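Flavoenzyme PA4991 (Pseudomonas aeruginosa PAO1, PDB 5EZ7) binds one FAD per subunit and probably works as an FAD-dependent oxidoreductase whose physiological substrate is unknown. Local coordinates at residues 209-212 with 213-217. Sequence-based numbering, arbitrary orientation.
Sequences GNEA and LLREL. With FAD (flavin-adenine dinucleotide), chain B.
Glu-211 and Arg-215, one helical turn apart, run side by side and point the same way. Their salt bridge is long, with OE1 of Glu-211 3.5 Å from NH2 of Arg-215, and the carboxylate and guanidinium planes are inclined by 29°. CG of Glu-211 lies over one guanidinium face near its rim, so aliphatic contact accompanies the charge pairing. With CG anti to the backbone N (chi1 -172°) and an extended chain beyond it, Glu-211 also brings OE2 to a salt bridge with Arg-226, so the carboxylate is shared between two arginines. Beneath these side chains four successive i to i+4 bonds, with N-H...O angles of 155-169°, show a regular helix: Leu-213 N donates to Gly-209 O at 3.3 Å, Leu-214 N to Asn-210 O at 2.9 Å, Arg-215 N to Glu-211 O and Glu-216 N to Ala-212 O. The same turn meets the cofactor. CA of Gly-209 is 3.5 Å from FAD N7A, and CG of Leu-213 comes within 3.8 Å of FAD N6A, a van der Waals contact of the leucine carbons with the adenine amino group. Further out, Asn-210 accepts a hydrogen bond from Ala-206 N through OD1, tying Asn-210 to the loop that precedes it, while Leu-214 packs on Leu-204 and Leu-339 of the adjacent parallel strands 201-204 and 339-343. A glycine-rich turn between strand 201-204 and helix 210-216, beside the FAD adenine, is consistent with the Rossmann-type FAD-binding domain of the DAO family.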
# COMPACT_ATOMS: atom_id res chain seq x y z
N GLY A 209 -5.67 7.21 -9.60
CA GLY A 209 -5.55 8.51 -10.24
C GLY A 209 -4.60 8.59 -11.42
O GLY A 209 -4.67 9.58 -12.16
N ASN A 210 -3.71 7.60 -11.61
CA ASN A 210 -2.79 7.63 -12.79
C ASN A 210 -3.50 7.72 -14.13
O ASN A 210 -2.99 8.39 -15.04
CB ASN A 210 -1.81 6.45 -12.82
CG ASN A 210 -0.61 6.64 -11.91
OD1 ASN A 210 -0.35 7.73 -11.41
ND2 ASN A 210 0.13 5.54 -11.67
N GLU A 211 -4.66 7.08 -14.26
CA GLU A 211 -5.38 7.09 -15.54
C GLU A 211 -5.71 8.54 -16.05
O GLU A 211 -5.31 8.93 -17.15
CB GLU A 211 -6.63 6.22 -15.44
CG GLU A 211 -7.37 5.98 -16.76
CD GLU A 211 -8.53 5.02 -16.58
OE1 GLU A 211 -8.55 3.97 -17.23
OE2 GLU A 211 -9.42 5.30 -15.75
N ALA A 212 -6.44 9.30 -15.23
CA ALA A 212 -6.81 10.72 -15.54
C ALA A 212 -5.62 11.68 -15.63
O ALA A 212 -5.64 12.63 -16.41
CB ALA A 212 -7.81 11.23 -14.49
N LEU A 213 -4.59 11.47 -14.83
CA LEU A 213 -3.33 12.22 -15.02
C LEU A 213 -2.67 11.95 -16.38
O LEU A 213 -2.16 12.89 -17.02
CB LEU A 213 -2.34 11.92 -13.92
CG LEU A 213 -2.70 12.55 -12.57
CD1 LEU A 213 -1.91 11.86 -11.46
CD2 LEU A 213 -2.41 14.03 -12.60
N LEU A 214 -2.64 10.70 -16.80
CA LEU A 214 -2.15 10.39 -18.13
C LEU A 214 -2.97 11.11 -19.20
O LEU A 214 -2.40 11.72 -20.08
CB LEU A 214 -2.06 8.89 -18.39
CG LEU A 214 -0.98 8.19 -17.55
CD1 LEU A 214 -1.18 6.70 -17.68
CD2 LEU A 214 0.44 8.55 -17.97
N ARG A 215 -4.30 11.11 -19.07
CA ARG A 215 -5.15 11.82 -20.06
C ARG A 215 -4.88 13.30 -20.08
O ARG A 215 -4.80 13.89 -21.15
CB ARG A 215 -6.64 11.57 -19.85
CG ARG A 215 -7.20 10.46 -20.73
CD ARG A 215 -8.57 10.00 -20.26
NE ARG A 215 -8.68 8.53 -20.25
CZ ARG A 215 -9.41 7.79 -19.39
NH1 ARG A 215 -10.12 8.34 -18.38
NH2 ARG A 215 -9.42 6.47 -19.53
N GLU A 216 -4.72 13.89 -18.90
CA GLU A 216 -4.28 15.28 -18.74
C GLU A 216 -2.98 15.66 -19.49
O GLU A 216 -2.83 16.78 -19.97
CB GLU A 216 -4.14 15.64 -17.24
CG GLU A 216 -5.35 16.35 -16.64
CD GLU A 216 -5.73 17.58 -17.45
OE1 GLU A 216 -6.77 17.51 -18.15
OE2 GLU A 216 -4.96 18.60 -17.43
N LEU A 217 -2.05 14.72 -19.57
CA LEU A 217 -0.85 14.85 -20.38
C LEU A 217 -1.03 14.43 -21.85
O LEU A 217 -0.06 14.36 -22.58
CB LEU A 217 0.26 14.02 -19.75
CG LEU A 217 0.57 14.49 -18.33
CD1 LEU A 217 1.11 13.39 -17.45
CD2 LEU A 217 1.58 15.61 -18.42
PA FAD B . -2.47 4.43 -3.49
O1A FAD B . -2.27 3.96 -2.09
O2A FAD B . -3.82 4.31 -4.15
O5B FAD B . -1.98 5.94 -3.55
C5B FAD B . -2.24 6.78 -4.65
C4B FAD B . -2.27 8.19 -4.09
O4B FAD B . -2.33 9.13 -5.18
C3B FAD B . -3.49 8.41 -3.19
O3B FAD B . -3.09 8.87 -1.90
C2B FAD B . -4.30 9.45 -3.95
O2B FAD B . -5.03 10.36 -3.12
C1B FAD B . -3.24 10.14 -4.80
N9A FAD B . -3.78 10.76 -6.02
C8A FAD B . -4.67 10.21 -6.86
N7A FAD B . -4.94 11.06 -7.86
C5A FAD B . -4.21 12.17 -7.67
C6A FAD B . -4.04 13.44 -8.38
N6A FAD B . -4.73 13.66 -9.51
N1A FAD B . -3.19 14.35 -7.88
C2A FAD B . -2.50 14.11 -6.74
N3A FAD B . -2.60 12.96 -6.04
C4A FAD B . -3.44 11.97 -6.46
N1 FAD B . -0.50 -5.37 -0.84
C2 FAD B . 0.31 -6.09 -0.04
O2 FAD B . 1.53 -6.18 -0.33
N3 FAD B . -0.14 -6.73 1.05
C4 FAD B . -1.41 -6.69 1.43
O4 FAD B . -1.80 -7.28 2.45
C4X FAD B . -2.36 -5.93 0.61
N5 FAD B . -3.66 -5.85 0.94
C5X FAD B . -4.52 -5.14 0.19
C6 FAD B . -5.85 -5.08 0.57
C7 FAD B . -6.76 -4.35 -0.17
C7M FAD B . -8.20 -4.28 0.27
C8 FAD B . -6.30 -3.60 -1.36
C8M FAD B . -7.25 -2.77 -2.21
C9 FAD B . -4.98 -3.67 -1.75
C9A FAD B . -4.05 -4.41 -1.02
N10 FAD B . -2.68 -4.50 -1.38
C10 FAD B . -1.81 -5.24 -0.57
C1' FAD B . -2.14 -3.80 -2.54
C2' FAD B . -1.72 -2.41 -2.09
O2' FAD B . -2.70 -1.81 -1.23
C3' FAD B . -1.43 -1.51 -3.28
O3' FAD B . -0.64 -2.26 -4.24
C4' FAD B . -0.66 -0.26 -2.86
O4' FAD B . -1.12 0.24 -1.61
C5' FAD B . -0.79 0.84 -3.89
O5' FAD B . 0.07 1.93 -3.52
P FAD B . 0.04 3.27 -4.38
O1P FAD B . 0.78 4.34 -3.63
O2P FAD B . 0.46 2.89 -5.76
O3P FAD B . -1.53 3.58 -4.49